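Local coordinates for protein molybdopterin converting factor, subunit 1 (Pyrococcus furiosus, PDB 1VJK) that probably serves as the small, ubiquitin-like sulfur-carrier subunit of molybdopterin synthase in molybdenum cofactor biosynthesis, as in other MoaD-type proteins, at residues Gln22-Asp27 and Lys48-Phe53; Glu29-Pro34 and Glu44-Arg49; Arg38-Ile43 and Val77-Glu82. All coordinates share one frame; numbering follows the deposited sequence.

Interaction 1 of 3, residues Gln22-Asp27 and Lys48-Phe53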
loop_
_atom_site.group_PDB
_atom_site.type_symbol
_atom_site.label_atom_id
_atom_site.label_comp_id
_atom_site.label_asym_id
_atom_site.label_seq_id
_atom_site.Cartn_x
_atom_site.Cartn_y
_atom_site.Cartn_z
ATOM N N GLN A 22 0.195 -13.483 -2.543
ATOM C CA GLN A 22 1.297 -14.408 -2.373
ATOM C C GLN A 22 2.561 -13.737 -1.973
ATOM O O GLN A 22 3.296 -14.287 -1.168
ATOM C CB GLN A 22 1.567 -15.251 -3.620
ATOM C CG GLN A 22 0.621 -16.411 -3.816
ATOM C CD GLN A 22 -0.798 -15.967 -3.986
ATOM O OE1 GLN A 22 -1.141 -15.315 -4.988
ATOM N NE2 GLN A 22 -1.645 -16.290 -3.006
ATOM N N LEU A 23 2.843 -12.553 -2.526
ATOM C CA LEU A 23 4.060 -11.846 -2.124
ATOM C C LEU A 23 4.024 -11.429 -0.658
ATOM O O LEU A 23 5.044 -11.478 0.027
ATOM C CB LEU A 23 4.272 -10.600 -2.988
ATOM C CG LEU A 23 4.565 -10.773 -4.472
ATOM C CD1 LEU A 23 5.185 -9.452 -4.988
ATOM C CD2 LEU A 23 5.450 -11.983 -4.803
ATOM N N ALA A 24 2.859 -10.973 -0.183
ATOM C CA ALA A 24 2.733 -10.574 1.213
ATOM C C ALA A 24 2.598 -11.769 2.148
ATOM O O ALA A 24 2.868 -11.654 3.352
ATOM C CB ALA A 24 1.536 -9.610 1.425
ATOM N N GLY A 25 2.138 -12.899 1.614
ATOM C CA GLY A 25 1.864 -14.077 2.442
ATOM C C GLY A 25 0.559 -14.043 3.225
ATOM O O GLY A 25 0.273 -14.984 3.985
ATOM N N VAL A 26 -0.199 -12.958 3.110
ATOM C CA VAL A 26 -1.502 -12.749 3.765
ATOM C C VAL A 26 -2.409 -11.980 2.830
ATOM O O VAL A 26 -1.943 -11.243 1.934
ATOM C CB VAL A 26 -1.430 -11.901 5.061
ATOM C CG1 VAL A 26 -1.004 -12.717 6.170
ATOM C CG2 VAL A 26 -0.511 -10.662 4.896
ATOM N N ASP A 27 -3.708 -12.075 3.063
ATOM C CA ASP A 27 -4.668 -11.357 2.255
ATOM C C ASP A 27 -4.802 -9.922 2.736
ATOM O O ASP A 27 -5.113 -9.018 1.963
ATOM C CB ASP A 27 -6.028 -12.057 2.287
ATOM C CG ASP A 27 -6.057 -13.358 1.502
ATOM O OD1 ASP A 27 -5.077 -13.718 0.803
ATOM O OD2 ASP A 27 -7.051 -14.104 1.560
ATOM N N LYS A 48 9.661 -3.187 3.454
ATOM C CA LYS A 48 10.480 -3.616 4.575
ATOM C C LYS A 48 9.964 -4.928 5.161
ATOM O O LYS A 48 10.760 -5.792 5.558
ATOM C CB LYS A 48 10.495 -2.527 5.651
ATOM C CG LYS A 48 11.348 -2.857 6.864
ATOM C CD LYS A 48 11.392 -1.684 7.846
ATOM C CE LYS A 48 12.312 -2.008 9.006
ATOM N NZ LYS A 48 11.717 -3.080 9.874
ATOM N N ARG A 49 8.645 -5.089 5.247
ATOM C CA ARG A 49 8.072 -6.297 5.813
ATOM C C ARG A 49 8.146 -7.477 4.857
ATOM O O ARG A 49 8.214 -8.633 5.271
ATOM C CB ARG A 49 6.611 -6.058 6.158
ATOM C CG ARG A 49 6.426 -5.153 7.305
ATOM C CD ARG A 49 4.993 -5.074 7.711
ATOM N NE ARG A 49 4.830 -4.194 8.878
ATOM C CZ ARG A 49 3.861 -4.317 9.787
ATOM N NH1 ARG A 49 2.926 -5.254 9.668
ATOM N NH2 ARG A 49 3.821 -3.455 10.777
ATOM N N HIS A 50 8.043 -7.174 3.571
ATOM C CA HIS A 50 7.900 -8.200 2.545
ATOM C C HIS A 50 8.845 -7.890 1.414
ATOM O O HIS A 50 8.477 -7.182 0.443
ATOM C CB HIS A 50 6.456 -8.230 2.017
ATOM C CG HIS A 50 5.428 -8.304 3.095
ATOM N ND1 HIS A 50 5.354 -9.349 4.004
ATOM C CD2 HIS A 50 4.446 -7.442 3.431
ATOM C CE1 HIS A 50 4.349 -9.123 4.837
ATOM N NE2 HIS A 50 3.775 -7.983 4.501
ATOM N N GLU A 51 10.056 -8.437 1.512
ATOM C CA GLU A 51 11.142 -8.042 0.614
ATOM C C GLU A 51 10.850 -8.280 -0.861
ATOM O O GLU A 51 11.442 -7.614 -1.706
ATOM C CB GLU A 51 12.453 -8.712 1.010
ATOM C CG GLU A 51 12.459 -10.222 0.900
ATOM C CD GLU A 51 13.731 -10.834 1.446
ATOM O OE1 GLU A 51 14.658 -10.068 1.771
ATOM O OE2 GLU A 51 13.792 -12.082 1.542
ATOM N N LYS A 52 9.935 -9.195 -1.173
ATOM C CA LYS A 52 9.600 -9.445 -2.594
ATOM C C LYS A 52 8.956 -8.222 -3.249
ATOM O O LYS A 52 8.950 -8.111 -4.483
ATOM C CB LYS A 52 8.724 -10.683 -2.758
ATOM C CG LYS A 52 9.436 -11.966 -2.362
ATOM C CD LYS A 52 8.626 -13.195 -2.730
ATOM C CE LYS A 52 7.904 -13.789 -1.512
ATOM N NZ LYS A 52 7.597 -15.263 -1.676
ATOM N N PHE A 53 8.440 -7.277 -2.447
ATOM C CA PHE A 53 7.888 -6.044 -3.008
ATOM C C PHE A 53 8.948 -5.013 -3.397
ATOM O O PHE A 53 8.634 -4.022 -4.070
ATOM C CB PHE A 53 6.916 -5.364 -2.023
ATOM C CG PHE A 53 5.558 -5.990 -1.958
ATOM C CD1 PHE A 53 4.546 -5.561 -2.814
ATOM C CD2 PHE A 53 5.274 -6.965 -1.038
ATOM C CE1 PHE A 53 3.272 -6.133 -2.744
ATOM C CE2 PHE A 53 4.014 -7.536 -0.954
ATOM C CZ PHE A 53 3.004 -7.111 -1.815
HETATM O O HOH W 1 8.218 -10.860 0.635
#
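The H50 ring lies flat against the backbone of A24: A24 CA sits over the middle of one face, 4.0 Å from the ring centroid and 9° off its normal, a CH-pi contact. R49 CB covers the opposite face, so the imidazole is clamped between two aliphatic carbons. A24 O comes within 3.3 Å of H50 CE1, but no hydrogen bond joins the two segments directly. Beside this pair, F53 reaches helix 19-24 with its CE2 corner, which meets L23 CB at 3.7 Å and A24 CB at 4.0 Å. In L23, chi1 (-66°) sets CG beside the backbone N, and chi2 then turns CD1 over a face of F53 and CD2 against the aliphatic part of K52, L23 CD2 to K52 CD 4.0 Å; the two side chains cross obliquely. One water spans the backbones, donating to L23 O and accepting from K52 N at 3.0 Å.

Further out, H50 NE2 is hydrogen-bonded to E29 OE2, which helps fix the rotation of the imidazole, and F53 N bonds to H50 O at 2.9 Å, holding the 3-10 turn that presents F53. Y16 of strand 10-16 touches both A24 and H50. G25, with positive phi, and H50 are each the first residue to leave a helix, so two helix C-termini meet here at one end of the ubiquitin-like beta-grasp fold.

Interaction 2 of 3, residues Glu29-Pro34 and Glu44-Arg49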
loop_
_atom_site.group_PDB
_atom_site.type_symbol
_atom_site.label_atom_id
_atom_site.label_comp_id
_atom_site.label_asym_id
_atom_site.label_seq_id
_atom_site.Cartn_x
_atom_site.Cartn_y
_atom_site.Cartn_z
ATOM N N GLU A 29 -3.399 -7.106 6.244
ATOM C CA GLU A 29 -2.590 -6.905 7.429
ATOM C C GLU A 29 -2.756 -5.506 7.951
ATOM O O GLU A 29 -2.943 -4.565 7.169
ATOM C CB GLU A 29 -1.091 -7.329 7.267
ATOM C CG GLU A 29 -0.157 -6.248 6.786
ATOM C CD GLU A 29 1.279 -6.734 6.567
ATOM O OE1 GLU A 29 2.004 -7.152 7.546
ATOM O OE2 GLU A 29 1.677 -6.606 5.419
ATOM N N GLU A 30 -2.717 -5.363 9.259
ATOM C CA GLU A 30 -2.738 -4.074 9.905
ATOM C C GLU A 30 -1.339 -3.561 10.052
ATOM O O GLU A 30 -0.459 -4.276 10.580
ATOM C CB GLU A 30 -3.405 -4.165 11.273
ATOM C CG GLU A 30 -4.824 -4.688 11.230
ATOM C CD GLU A 30 -5.480 -4.722 12.602
ATOM O OE1 GLU A 30 -4.986 -5.453 13.525
ATOM O OE2 GLU A 30 -6.505 -4.020 12.774
ATOM N N ILE A 31 -1.106 -2.324 9.650
ATOM C CA ILE A 31 0.207 -1.735 9.745
ATOM C C ILE A 31 0.144 -0.455 10.563
ATOM O O ILE A 31 -0.542 0.519 10.195
ATOM C CB ILE A 31 0.807 -1.474 8.342
ATOM C CG1 ILE A 31 0.928 -2.802 7.574
ATOM C CG2 ILE A 31 2.212 -0.853 8.503
ATOM C CD1 ILE A 31 1.720 -2.760 6.292
ATOM N N GLU A 32 0.834 -0.461 11.691
ATOM C CA GLU A 32 0.953 0.709 12.551
ATOM C C GLU A 32 2.097 1.583 12.040
ATOM O O GLU A 32 3.210 1.100 11.817
ATOM C CB GLU A 32 1.197 0.279 13.991
ATOM C CG GLU A 32 0.016 -0.479 14.624
ATOM C CD GLU A 32 0.229 -0.885 16.086
ATOM O OE1 GLU A 32 1.169 -0.396 16.745
ATOM O OE2 GLU A 32 -0.586 -1.684 16.629
ATOM N N LEU A 33 1.801 2.865 11.841
ATOM C CA LEU A 33 2.735 3.818 11.283
ATOM C C LEU A 33 2.867 4.996 12.229
ATOM O O LEU A 33 1.941 5.281 12.974
ATOM C CB LEU A 33 2.234 4.308 9.909
ATOM C CG LEU A 33 2.159 3.235 8.834
ATOM C CD1 LEU A 33 1.385 3.782 7.628
ATOM C CD2 LEU A 33 3.591 2.834 8.461
ATOM N N PRO A 34 4.011 5.688 12.226
ATOM C CA PRO A 34 4.175 6.865 13.076
ATOM C C PRO A 34 3.265 8.008 12.658
ATOM O O PRO A 34 2.847 8.107 11.498
ATOM C CB PRO A 34 5.653 7.254 12.888
ATOM C CG PRO A 34 6.281 6.154 12.187
ATOM C CD PRO A 34 5.232 5.382 11.451
ATOM N N GLU A 44 7.017 2.140 1.723
ATOM C CA GLU A 44 8.315 1.694 2.242
ATOM C C GLU A 44 8.211 0.637 3.316
ATOM O O GLU A 44 9.060 -0.279 3.369
ATOM C CB GLU A 44 9.153 2.882 2.703
ATOM C CG GLU A 44 9.563 3.795 1.546
ATOM C CD GLU A 44 10.205 3.055 0.380
ATOM O OE1 GLU A 44 11.292 2.469 0.574
ATOM O OE2 GLU A 44 9.622 3.044 -0.731
ATOM N N GLU A 45 7.198 0.732 4.164
ATOM C CA GLU A 45 7.014 -0.260 5.206
ATOM C C GLU A 45 6.579 -1.604 4.619
ATOM O O GLU A 45 7.030 -2.646 5.109
ATOM C CB GLU A 45 6.016 0.240 6.269
ATOM C CG GLU A 45 5.695 -0.771 7.383
ATOM C CD GLU A 45 6.849 -1.069 8.333
ATOM O OE1 GLU A 45 7.827 -0.300 8.376
ATOM O OE2 GLU A 45 6.774 -2.084 9.065
ATOM N N ILE A 46 5.730 -1.605 3.574
ATOM C CA ILE A 46 5.354 -2.865 2.919
ATOM C C ILE A 46 6.604 -3.560 2.376
ATOM O O ILE A 46 6.784 -4.779 2.582
ATOM C CB ILE A 46 4.314 -2.602 1.819
ATOM C CG1 ILE A 46 2.976 -2.243 2.486
ATOM C CG2 ILE A 46 4.169 -3.809 0.928
ATOM C CD1 ILE A 46 1.969 -1.653 1.546
ATOM N N LYS A 47 7.473 -2.781 1.739
ATOM C CA LYS A 47 8.729 -3.312 1.198
ATOM C C LYS A 47 9.664 -3.839 2.296
ATOM O O LYS A 47 10.377 -4.847 2.081
ATOM C CB LYS A 47 9.435 -2.250 0.360
ATOM C CG LYS A 47 8.678 -1.867 -0.858
ATOM C CD LYS A 47 9.425 -0.729 -1.578
ATOM C CE LYS A 47 8.708 -0.289 -2.810
ATOM N NZ LYS A 47 9.316 1.020 -3.240
ATOM N N LYS A 48 9.661 -3.187 3.454
ATOM C CA LYS A 48 10.480 -3.616 4.575
ATOM C C LYS A 48 9.964 -4.928 5.161
ATOM O O LYS A 48 10.760 -5.792 5.558
ATOM C CB LYS A 48 10.495 -2.527 5.651
ATOM C CG LYS A 48 11.348 -2.857 6.864
ATOM C CD LYS A 48 11.392 -1.684 7.846
ATOM C CE LYS A 48 12.312 -2.008 9.006
ATOM N NZ LYS A 48 11.717 -3.080 9.874
ATOM N N ARG A 49 8.645 -5.089 5.247
ATOM C CA ARG A 49 8.072 -6.297 5.813
ATOM C C ARG A 49 8.146 -7.477 4.857
ATOM O O ARG A 49 8.214 -8.633 5.271
ATOM C CB ARG A 49 6.611 -6.058 6.158
ATOM C CG ARG A 49 6.426 -5.153 7.305
ATOM C CD ARG A 49 4.993 -5.074 7.711
ATOM N NE ARG A 49 4.830 -4.194 8.878
ATOM C CZ ARG A 49 3.861 -4.317 9.787
ATOM N NH1 ARG A 49 2.926 -5.254 9.668
ATOM N NH2 ARG A 49 3.821 -3.455 10.777
#
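Helix 39-49 packs across the sheet of this beta-grasp fold and meets strand 28-33, at one edge of the sheet, their local axes 10.5 Å apart at 118°. R49 does most of the bridging. Its chain runs extended from CG to NE, carrying the guanidinium out to the strand, where R49 NH1 donates to E29 OE1 at 3.0 Å in a salt bridge. The two side chains meet tip to tip; the oxygen lies near the guanidinium plane, yet NH1 approaches it from above the carboxylate plane. On the helix, R49 NE reaches the anti lone pair of E45 OE2 at 2.9 Å in a nearly straight bond (175°). In this salt-bridge network two carboxylates hold the guanidinium by its edge and fix its rotation. I31 CG1 lies over one face of the guanidinium, 3.8 Å from R49 NH1.

Deeper in, I31 CG2 touches E45 CG at 3.7 Å. The I31 and I46 side chains cross at about a right angle, I31 CD1 4.0 Å from I46 CG1, while L33 and E45 run past each other in opposite directions.

E29 OE2 is also hydrogen-bonded to Y16 OH. Strand 10-16 pairs antiparallel with strand 28-33, and its V14 touches I31, while L42, one turn back along helix 39-49, packs on both I31 and L33.

Interaction 3 of 3, residues Arg38-Ile43 and Val77-Glu82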
loop_
_atom_site.group_PDB
_atom_site.type_symbol
_atom_site.label_atom_id
_atom_site.label_comp_id
_atom_site.label_asym_id
_atom_site.label_seq_id
_atom_site.Cartn_x
_atom_site.Cartn_y
_atom_site.Cartn_z
ATOM N N ARG A 38 2.620 9.145 5.574
ATOM C CA ARG A 38 2.062 9.367 4.254
ATOM C C ARG A 38 2.004 8.059 3.470
ATOM O O ARG A 38 2.650 7.060 3.825
ATOM C CB ARG A 38 2.937 10.348 3.487
ATOM C CG ARG A 38 2.969 11.723 4.089
ATOM C CD ARG A 38 3.913 12.636 3.346
ATOM N NE ARG A 38 4.077 13.884 4.076
ATOM C CZ ARG A 38 4.729 14.931 3.600
ATOM N NH1 ARG A 38 5.279 14.836 2.390
ATOM N NH2 ARG A 38 4.840 16.034 4.328
ATOM N N VAL A 39 1.271 8.050 2.362
ATOM C CA VAL A 39 1.231 6.878 1.487
ATOM C C VAL A 39 2.643 6.361 1.148
ATOM O O VAL A 39 2.911 5.141 1.217
ATOM C CB VAL A 39 0.397 7.170 0.222
ATOM C CG1 VAL A 39 0.624 6.138 -0.888
ATOM C CG2 VAL A 39 -1.084 7.264 0.587
ATOM N N ARG A 40 3.573 7.268 0.818
ATOM C CA ARG A 40 4.923 6.808 0.485
ATOM C C ARG A 40 5.599 6.052 1.657
ATOM O O ARG A 40 6.388 5.120 1.429
ATOM C CB ARG A 40 5.792 7.975 -0.015
ATOM C CG ARG A 40 6.104 9.030 1.036
ATOM C CD ARG A 40 7.130 10.043 0.533
ATOM N NE ARG A 40 6.659 10.875 -0.600
ATOM C CZ ARG A 40 7.011 10.711 -1.867
ATOM N NH1 ARG A 40 7.826 9.724 -2.255
ATOM N NH2 ARG A 40 6.547 11.579 -2.773
ATOM N N ASP A 41 5.294 6.455 2.896
ATOM C CA ASP A 41 5.885 5.778 4.073
ATOM C C ASP A 41 5.301 4.405 4.214
ATOM O O ASP A 41 6.022 3.461 4.564
ATOM C CB ASP A 41 5.654 6.578 5.353
ATOM C CG ASP A 41 6.119 8.030 5.232
ATOM O OD1 ASP A 41 7.233 8.293 4.758
ATOM O OD2 ASP A 41 5.380 8.950 5.633
ATOM N N LEU A 42 4.017 4.268 3.930
ATOM C CA LEU A 42 3.388 2.947 3.963
ATOM C C LEU A 42 3.987 2.013 2.905
ATOM O O LEU A 42 4.281 0.843 3.211
ATOM C CB LEU A 42 1.882 3.087 3.751
ATOM C CG LEU A 42 1.119 1.771 3.598
ATOM C CD1 LEU A 42 1.278 0.857 4.870
ATOM C CD2 LEU A 42 -0.349 2.057 3.269
ATOM N N ILE A 43 4.221 2.526 1.697
ATOM C CA ILE A 43 4.845 1.719 0.656
ATOM C C ILE A 43 6.220 1.243 1.116
ATOM O O ILE A 43 6.576 0.049 0.939
ATOM C CB ILE A 43 4.923 2.514 -0.651
ATOM C CG1 ILE A 43 3.520 2.678 -1.214
ATOM C CG2 ILE A 43 5.858 1.806 -1.672
ATOM C CD1 ILE A 43 3.408 3.658 -2.427
ATOM N N VAL A 77 -4.820 8.314 -4.788
ATOM C CA VAL A 77 -4.265 9.474 -4.092
ATOM C C VAL A 77 -2.782 9.637 -4.416
ATOM O O VAL A 77 -2.152 8.755 -5.020
ATOM C CB VAL A 77 -4.415 9.365 -2.555
ATOM C CG1 VAL A 77 -5.881 9.356 -2.122
ATOM C CG2 VAL A 77 -3.690 8.129 -2.053
ATOM N N SER A 78 -2.224 10.774 -3.992
ATOM C CA SER A 78 -0.814 11.029 -4.205
ATOM C C SER A 78 0.050 10.277 -3.178
ATOM O O SER A 78 -0.444 9.815 -2.133
ATOM C CB SER A 78 -0.542 12.518 -4.129
ATOM O OG SER A 78 -0.360 12.909 -2.804
ATOM N N TRP A 79 1.342 10.171 -3.470
ATOM C CA TRP A 79 2.246 9.537 -2.506
ATOM C C TRP A 79 2.414 10.351 -1.239
ATOM O O TRP A 79 2.814 9.825 -0.218
ATOM C CB TRP A 79 3.618 9.263 -3.105
ATOM C CG TRP A 79 3.671 8.047 -4.017
ATOM C CD1 TRP A 79 2.707 7.087 -4.160
ATOM C CD2 TRP A 79 4.739 7.671 -4.890
ATOM N NE1 TRP A 79 3.115 6.133 -5.065
ATOM C CE2 TRP A 79 4.358 6.467 -5.531
ATOM C CE3 TRP A 79 5.988 8.228 -5.200
ATOM C CZ2 TRP A 79 5.178 5.816 -6.465
ATOM C CZ3 TRP A 79 6.807 7.574 -6.137
ATOM C CH2 TRP A 79 6.391 6.384 -6.753
ATOM N N ASP A 80 2.106 11.639 -1.287
ATOM C CA ASP A 80 2.252 12.470 -0.107
ATOM C C ASP A 80 0.969 12.657 0.669
ATOM O O ASP A 80 0.936 13.376 1.663
ATOM C CB ASP A 80 2.959 13.779 -0.442
ATOM C CG ASP A 80 4.364 13.530 -0.844
ATOM O OD1 ASP A 80 5.146 13.118 0.056
ATOM O OD2 ASP A 80 4.750 13.635 -2.035
ATOM N N GLU A 81 -0.067 11.905 0.271
ATOM C CA GLU A 81 -1.334 11.920 0.992
ATOM C C GLU A 81 -1.111 11.418 2.412
ATOM O O GLU A 81 -0.499 10.354 2.609
ATOM C CB GLU A 81 -2.342 11.035 0.256
ATOM C CG GLU A 81 -3.711 10.978 0.900
ATOM C CD GLU A 81 -4.598 12.169 0.576
ATOM O OE1 GLU A 81 -4.203 13.051 -0.235
ATOM O OE2 GLU A 81 -5.707 12.226 1.160
ATOM N N GLU A 82 -1.608 12.168 3.385
ATOM C CA GLU A 82 -1.450 11.820 4.781
ATOM C C GLU A 82 -2.464 10.740 5.159
ATOM O O GLU A 82 -3.659 10.876 4.880
ATOM C CB GLU A 82 -1.505 13.088 5.671
ATOM C CG GLU A 82 -0.252 13.963 5.400
ATOM C CD GLU A 82 -0.373 15.456 5.710
ATOM O OE1 GLU A 82 -1.223 15.836 6.546
ATOM O OE2 GLU A 82 0.427 16.255 5.117
HETATM O O HOH W 2 2.766 17.311 6.205
#
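Two guanidinium groups converge on the D80 carboxylate in a salt-bridge network, each presenting its edge. R40 grips it side-on with two nitrogens: R40 NE to D80 OD1 and R40 NH2 to D80 OD2, both 2.8 Å and nearly straight (170° and 175°). W79 CB lies over one face of the R40 group, 3.7 Å from R40 NH2, and the indole is nearly perpendicular to the guanidinium. R38 comes from another side, its NH1 2.9 Å from D80 OD1 and its guanidinium plane almost perpendicular to the carboxylate. OD1 therefore takes two bonds, all three donors approach from out of the carboxylate plane, and two positive charges probably keep D80 ionised. R40 reaches this site with CG in the crowded position between backbone N and carbonyl carbon (chi1 67°) and a bend at chi3. A water links R38 NH2, weakly, to E82 OE2.

The backbones meet where helix 39-49 begins. R38 is the N-cap residue, and the first two helical NH groups look outward to the 77-82 loop, which contains a type I turn from S78 to E81: V39 N donates to E81 O at 2.9 Å, nearly along the C=O axis, and R40 N to a lone pair of W79 O. The loop thus supplies carbonyl acceptors to the helix start of this ubiquitin-like fold. R38 N donates instead to D41 OD2, three residues on.

Beneath the polar layer V39 CG2 packs on V77 CG2, 3.8 Å away, and V39 also touches I70 and V72 of strand 69-72. I43 CD1 meets the pyrrole side of W79, 3.6 Å from W79 NE1, the side chains crossing at about a right angle; W79 NE1 itself donates to G59 O.

How the interactions relate
All three contacts use helix 39-49, from its start in interaction 3 to its C-terminal end in interaction 1; the centres of interactions 1 and 3 lie about 18 Å apart, on opposite sides of the chain's centre. Interaction 2, between them, pairs the helix directly with a strand, and its centre is nearest that of the chain. It touches both others, interaction 1 through a probable hydrogen bond and interaction 3 through apolar packing. The chemistry shifts along the helix. At its start, on the surface, charge and backbone hydrogen bonds dominate; midway, buried isoleucines underlie salt bridges nearer the surface; at the end, a buried and a partly exposed ring meet aliphatic carbons without a direct hydrogen bond.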